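Local coordinates for protein uronate isomerase (Caulobacter crescentus, PDB 2Q01) that interconverts D-glucuronate with D-fructuronate, and D-galacturonate with D-tagaturonate, as an isomerase of the pentose and glucuronate pathway, at residues His10-Phe15 with Ala20-Ala25; Tyr29-Asp34 with Glu453-Ile458. All coordinates share one frame; numbering follows the deposited sequence. Where two conformers were deposited one is given.

Contact 1 (His10-Phe15 with Ala20-Ala25)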
loop_
_atom_site.group_PDB
_atom_site.type_symbol
_atom_site.label_atom_id
_atom_site.label_comp_id
_atom_site.label_asym_id
_atom_site.label_seq_id
_atom_site.Cartn_x
_atom_site.Cartn_y
_atom_site.Cartn_z
ATOM N N HIS B 10 10.652 -19.670 21.670
ATOM C CA HIS B 10 10.769 -20.840 20.793
ATOM C C HIS B 10 11.894 -20.718 19.772
ATOM O O HIS B 10 12.208 -19.621 19.320
ATOM C CB HIS B 10 9.441 -21.070 20.078
ATOM C CG HIS B 10 9.238 -22.475 19.596
ATOM N ND1 HIS B 10 9.654 -22.905 18.355
ATOM C CD2 HIS B 10 8.631 -23.536 20.177
ATOM C CE1 HIS B 10 9.325 -24.174 18.196
ATOM N NE2 HIS B 10 8.702 -24.581 19.287
ATOM N N GLU B 11 12.485 -21.856 19.412
ATOM C CA GLU B 11 13.605 -21.917 18.465
ATOM C C GLU B 11 13.188 -21.542 17.051
ATOM O O GLU B 11 14.004 -21.056 16.274
ATOM C CB GLU B 11 14.194 -23.328 18.405
ATOM C CG GLU B 11 14.683 -23.917 19.716
ATOM C CD GLU B 11 15.164 -25.355 19.555
ATOM O OE1 GLU B 11 15.834 -25.867 20.477
ATOM O OE2 GLU B 11 14.874 -25.974 18.505
ATOM N N ASP B 12 11.923 -21.800 16.724
ATOM C CA ASP B 12 11.400 -21.629 15.372
ATOM C C ASP B 12 10.546 -20.379 15.222
ATOM O O ASP B 12 9.672 -20.327 14.361
ATOM C CB ASP B 12 10.576 -22.853 14.968
ATOM C CG ASP B 12 11.428 -24.075 14.694
ATOM O OD1 ASP B 12 10.916 -25.192 14.909
ATOM O OD2 ASP B 12 12.594 -23.928 14.260
ATOM N N ARG B 13 10.799 -19.381 16.062
ATOM C CA ARG B 13 10.074 -18.116 16.012
ATOM C C ARG B 13 10.315 -17.389 14.686
ATOM O O ARG B 13 11.405 -17.473 14.110
ATOM C CB ARG B 13 10.466 -17.226 17.196
ATOM C CG ARG B 13 11.951 -16.936 17.283
ATOM C CD ARG B 13 12.317 -16.140 18.516
ATOM N NE ARG B 13 13.757 -15.903 18.596
ATOM C CZ ARG B 13 14.637 -16.758 19.109
ATOM N NH1 ARG B 13 14.238 -17.925 19.599
ATOM N NH2 ARG B 13 15.925 -16.449 19.131
ATOM N N LEU B 14 9.275 -16.712 14.199
ATOM C CA LEU B 14 9.316 -15.907 12.959
ATOM C C LEU B 14 9.385 -16.698 11.635
ATOM O O LEU B 14 9.266 -16.116 10.555
ATOM C CB LEU B 14 10.398 -14.799 13.019
ATOM C CG LEU B 14 10.479 -13.922 14.285
ATOM C CD1 LEU B 14 11.734 -13.084 14.298
ATOM C CD2 LEU B 14 9.263 -13.049 14.450
ATOM N N PHE B 15 9.568 -18.016 11.720
ATOM C CA PHE B 15 9.509 -18.887 10.542
ATOM C C PHE B 15 8.045 -19.192 10.249
ATOM O O PHE B 15 7.238 -19.237 11.181
ATOM C CB PHE B 15 10.276 -20.198 10.775
ATOM C CG PHE B 15 11.738 -20.016 11.073
ATOM C CD1 PHE B 15 12.469 -18.961 10.512
ATOM C CD2 PHE B 15 12.394 -20.916 11.907
ATOM C CE1 PHE B 15 13.821 -18.797 10.798
ATOM C CE2 PHE B 15 13.756 -20.766 12.199
ATOM C CZ PHE B 15 14.471 -19.705 11.646
ATOM N N ALA B 20 7.217 -27.539 5.417
ATOM C CA ALA B 20 8.206 -27.588 4.333
ATOM C C ALA B 20 8.979 -26.273 4.210
ATOM O O ALA B 20 10.202 -26.284 4.034
ATOM C CB ALA B 20 7.544 -27.943 3.005
ATOM N N THR B 21 8.259 -25.154 4.309
ATOM C CA THR B 21 8.858 -23.819 4.271
ATOM C C THR B 21 9.697 -23.568 5.527
ATOM O O THR B 21 10.850 -23.137 5.435
ATOM C CB THR B 21 7.786 -22.723 4.097
ATOM O OG1 THR B 21 6.929 -23.066 3.003
ATOM C CG2 THR B 21 8.427 -21.380 3.801
ATOM N N ARG B 22 9.119 -23.885 6.686
ATOM C CA ARG B 22 9.774 -23.741 7.985
ATOM C C ARG B 22 11.121 -24.444 8.063
ATOM O O ARG B 22 12.073 -23.906 8.637
ATOM C CB ARG B 22 8.839 -24.251 9.093
ATOM C CG ARG B 22 9.441 -24.333 10.491
ATOM C CD ARG B 22 8.356 -24.485 11.544
ATOM N NE ARG B 22 7.681 -23.215 11.787
ATOM C CZ ARG B 22 7.071 -22.881 12.922
ATOM N NH1 ARG B 22 7.040 -23.726 13.945
ATOM N NH2 ARG B 22 6.493 -21.691 13.033
ATOM N N SER B 23 11.207 -25.629 7.463
ATOM C CA SER B 23 12.430 -26.416 7.518
ATOM C C SER B 23 13.517 -25.893 6.589
ATOM O O SER B 23 14.703 -26.041 6.886
ATOM C CB SER B 23 12.156 -27.887 7.241
ATOM O OG SER B 23 13.246 -28.659 7.705
ATOM N N TYR B 24 13.116 -25.285 5.470
ATOM C CA TYR B 24 14.070 -24.567 4.609
ATOM C C TYR B 24 14.584 -23.334 5.367
ATOM O O TYR B 24 15.787 -23.059 5.381
ATOM C CB TYR B 24 13.432 -24.109 3.295
ATOM C CG TYR B 24 13.283 -25.152 2.200
ATOM C CD1 TYR B 24 12.051 -25.347 1.577
ATOM C CD2 TYR B 24 14.369 -25.915 1.761
ATOM C CE1 TYR B 24 11.891 -26.282 0.562
ATOM C CE2 TYR B 24 14.218 -26.860 0.741
ATOM C CZ TYR B 24 12.972 -27.036 0.148
ATOM O OH TYR B 24 12.788 -27.956 -0.860
ATOM N N ALA B 25 13.655 -22.618 6.005
ATOM C CA ALA B 25 13.941 -21.425 6.804
ATOM C C ALA B 25 14.937 -21.707 7.915
ATOM O O ALA B 25 15.948 -21.014 8.036
ATOM C CB ALA B 25 12.646 -20.848 7.377
HETATM O O HOH W 1 8.214 -26.395 14.509
#
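Phe15 and Arg22 bring their CA atoms within 5.5 Å of each other where the chain, after a type I turn from His10 to Arg13 and a type II turn from Asp12 to Phe15, doubles back against helix 19-30. Arg22 carries the polar half of the contact. Its CG stands anti to the backbone N, and the bend at chi3 (-76°) swings the guanidinium toward the turns, where NH2 donates to Phe15 O at 3.2 Å. The N-H points fairly well at the oxygen (154°), yet the donor sits 51° out of the carbonyl plane. Asp12 O lies over one guanidinium face, 3.7 Å from Arg22 NH2. The Asp12 carboxylate makes no direct bond to this group; water 1, at the guanidinium edge, donates to Asp12 OD1 (3.0 Å) and accepts from Arg22 NH1 (3.0 Å), while OD1 forms its salt bridge with Arg26, one helical turn further on.

This N-terminal segment precedes the first helix of a TIM-barrel-clan chain and takes part in subunit association. Arg22 NH2 and NH1 also donate to Ala445 O and His447 NE2 of the second subunit, and the His10 ring stacks on that same His447.

Phe15 supplies the apolar half. Ala25 CB lies 4.1 Å from the Phe15 ring centroid, an off-centre CH-pi contact. The opposite face is met by Arg13 O, 3.9 Å above the Phe15 ring plane and over its centre, and Asp12 OD2 approaches at the edge, so the phenyl group is wedged between its own turn and the helix. Within the His10-Arg13 turn, Asp12 N donates to His10 ND1 at 3.0 Å, and Arg13 NH1 bonds to His10 O as NH2 reaches Asp430 in a salt bridge.

Contact 2 (Tyr29-Asp34 with Glu453-Ile458)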
loop_
_atom_site.group_PDB
_atom_site.type_symbol
_atom_site.label_atom_id
_atom_site.label_comp_id
_atom_site.label_asym_id
_atom_site.label_seq_id
_atom_site.Cartn_x
_atom_site.Cartn_y
_atom_site.Cartn_z
ATOM N N TYR B 29 18.752 -20.186 8.218
ATOM C CA TYR B 29 19.046 -19.424 9.423
ATOM C C TYR B 29 20.248 -19.957 10.184
ATOM O O TYR B 29 21.053 -19.173 10.680
ATOM C CB TYR B 29 17.804 -19.379 10.318
ATOM C CG TYR B 29 18.023 -18.812 11.702
ATOM C CD1 TYR B 29 18.316 -17.458 11.893
ATOM C CD2 TYR B 29 17.917 -19.630 12.826
ATOM C CE1 TYR B 29 18.511 -16.940 13.168
ATOM C CE2 TYR B 29 18.109 -19.122 14.098
ATOM C CZ TYR B 29 18.396 -17.779 14.262
ATOM O OH TYR B 29 18.585 -17.286 15.525
ATOM N N ALA B 30 20.371 -21.285 10.254
ATOM C CA ALA B 30 21.521 -21.963 10.872
ATOM C C ALA B 30 22.853 -21.582 10.213
ATOM O O ALA B 30 23.894 -21.535 10.864
ATOM C CB ALA B 30 21.323 -23.468 10.824
ATOM N N LEU B 31 22.785 -21.278 8.921
ATOM C CA LEU B 31 23.920 -20.872 8.108
ATOM C C LEU B 31 24.397 -19.463 8.441
ATOM O O LEU B 31 25.452 -19.032 7.978
ATOM C CB LEU B 31 23.491 -20.895 6.640
ATOM C CG LEU B 31 24.231 -21.737 5.615
ATOM C CD1 LEU B 31 23.985 -23.215 5.868
ATOM C CD2 LEU B 31 23.725 -21.347 4.250
ATOM N N VAL B 32 23.623 -18.760 9.260
ATOM C CA VAL B 32 23.723 -17.313 9.375
ATOM C C VAL B 32 23.599 -16.774 10.822
ATOM O O VAL B 32 24.100 -15.682 11.124
ATOM C CB VAL B 32 22.713 -16.677 8.367
ATOM C CG1 VAL B 32 21.796 -15.670 8.990
ATOM C CG2 VAL B 32 23.447 -16.137 7.153
ATOM N N LYS B 33 22.999 -17.571 11.714
ATOM C CA LYS B 33 22.664 -17.147 13.091
ATOM C C LYS B 33 23.836 -16.746 13.983
ATOM O O LYS B 33 23.663 -15.984 14.938
ATOM C CB LYS B 33 21.816 -18.207 13.812
ATOM C CG LYS B 33 22.531 -19.500 14.175
ATOM C CD LYS B 33 21.553 -20.527 14.720
ATOM C CE LYS B 33 22.148 -21.930 14.683
ATOM N NZ LYS B 33 21.085 -22.981 14.655
ATOM N N ASP B 34 25.018 -17.265 13.663
ATOM C CA ASP B 34 26.198 -17.089 14.493
ATOM C C ASP B 34 27.269 -16.249 13.808
ATOM O O ASP B 34 28.363 -16.086 14.344
ATOM C CB ASP B 34 26.767 -18.454 14.901
ATOM C CG ASP B 34 25.925 -19.148 15.963
ATOM O OD1 ASP B 34 25.582 -18.496 16.976
ATOM O OD2 ASP B 34 25.615 -20.348 15.789
ATOM N N GLU B 453 20.999 -21.025 -4.494
ATOM C CA GLU B 453 20.911 -19.565 -4.556
ATOM C C GLU B 453 20.542 -18.951 -3.205
ATOM O O GLU B 453 21.126 -17.946 -2.802
ATOM C CB GLU B 453 19.901 -19.127 -5.618
ATOM C CG GLU B 453 20.202 -19.622 -7.028
ATOM C CD GLU B 453 19.081 -19.333 -8.010
ATOM O OE1 GLU B 453 19.377 -19.122 -9.208
ATOM O OE2 GLU B 453 17.902 -19.321 -7.593
ATOM N N ALA B 454 19.589 -19.568 -2.509
ATOM C CA ALA B 454 19.149 -19.099 -1.189
ATOM C C ALA B 454 20.231 -19.173 -0.116
ATOM O O ALA B 454 20.339 -18.274 0.724
ATOM C CB ALA B 454 17.933 -19.857 -0.744
ATOM N N GLU B 455 21.021 -20.245 -0.149
ATOM C CA GLU B 455 22.136 -20.433 0.778
ATOM C C GLU B 455 23.241 -19.400 0.555
ATOM O O GLU B 455 23.896 -18.976 1.509
ATOM C CB GLU B 455 22.698 -21.849 0.655
ATOM C CG GLU B 455 21.830 -22.932 1.288
ATOM C CD GLU B 455 22.396 -24.342 1.124
ATOM O OE1 GLU B 455 23.275 -24.554 0.256
ATOM O OE2 GLU B 455 21.950 -25.243 1.870
ATOM N N GLU B 456 23.446 -19.015 -0.706
ATOM C CA GLU B 456 24.360 -17.929 -1.065
ATOM C C GLU B 456 23.803 -16.589 -0.599
ATOM O O GLU B 456 24.518 -15.802 0.013
ATOM C CB GLU B 456 24.590 -17.876 -2.576
ATOM C CG GLU B 456 25.652 -18.823 -3.103
ATOM C CD GLU B 456 25.933 -18.626 -4.592
ATOM O OE1 GLU B 456 26.083 -17.461 -5.030
ATOM O OE2 GLU B 456 26.011 -19.639 -5.322
ATOM N N LEU B 457 22.520 -16.354 -0.881
ATOM C CA LEU B 457 21.863 -15.079 -0.593
ATOM C C LEU B 457 21.744 -14.737 0.873
ATOM O O LEU B 457 21.939 -13.588 1.243
ATOM C CB LEU B 457 20.486 -14.996 -1.252
ATOM C CG LEU B 457 20.576 -14.432 -2.667
ATOM C CD1 LEU B 457 19.302 -14.653 -3.437
ATOM C CD2 LEU B 457 20.925 -12.962 -2.615
ATOM N N ILE B 458 21.433 -15.727 1.701
ATOM C CA ILE B 458 21.284 -15.490 3.133
ATOM C C ILE B 458 22.590 -14.971 3.770
ATOM O O ILE B 458 22.559 -14.048 4.582
ATOM C CB ILE B 458 20.663 -16.721 3.872
ATOM C CG1 ILE B 458 20.162 -16.342 5.266
ATOM C CG2 ILE B 458 21.629 -17.896 3.942
ATOM C CD1 ILE B 458 18.900 -15.558 5.275
#
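Tyr29 O, approached by Val32 N at 3.0 Å and by Lys33 N in a weak bond, fastens the turn that holds Leu31 and Val32 against Glu455 and Ile458 of helix 451-469. No hydrogen bond joins the two segments; methyls of Leu31 and Val32 rest on aliphatic carbons and carbonyl oxygens of the helix.

Val32 CG2 rests on the helix backbone, 3.4 Å from Ile458 O, and also meets Ile458 CG1 at 3.8 Å. The isoleucine arm reaches this place because CG1 stands anti to the backbone N (chi1 -164°), and the two side chains meet at a slant. One residue earlier, Leu31 sends a single branch across: its CD2 lies 3.6 Å from Glu455 O and 3.8 Å from Glu455 CB. Leu31 crosses the extended Glu455 chain at about a right angle, near its CB and CG, and CD2 also touches Ile458 CG2 at 4.0 Å.

Leu31 and Val32, following helix 19-30, join it to the last helix of the chain, beside helix 425-445, whose Arg433 and Ser437 adjoin Val32 and Ile458 respectively. Tyr29 turns the other way, its OH bonded to Asp430 of that helix.

Ile458 O is also hydrogen-bonded to Thr462 OG1, so the carbonyl under the Val32 methyl has a polar partner of its own; cohesion between the segments must rest on van der Waals contact and burial of apolar surface.

Contacts 1 and 2 follow each other along helix 19-30, with centres about 13 Å apart, and meet directly where Phe15 CZ packs 3.6 Å from Tyr29 CB. Helix 425-445 lies beside both, and one of its residues, Asp430, serves both segments 10-15 and 29-34. Contact 1 also reaches the second and third subunits; segment 453-458 reaches the third through Glu453 and Glu456, which lie off contact 2. The contact centres lie about 27 and 23 Å from the centre of the chain. Leu457, which takes no part in contact 2, packs on Phe409 and Tyr410, neighbours in sequence of the potassium-site residue Asn411; neither contact supplies a residue to that site.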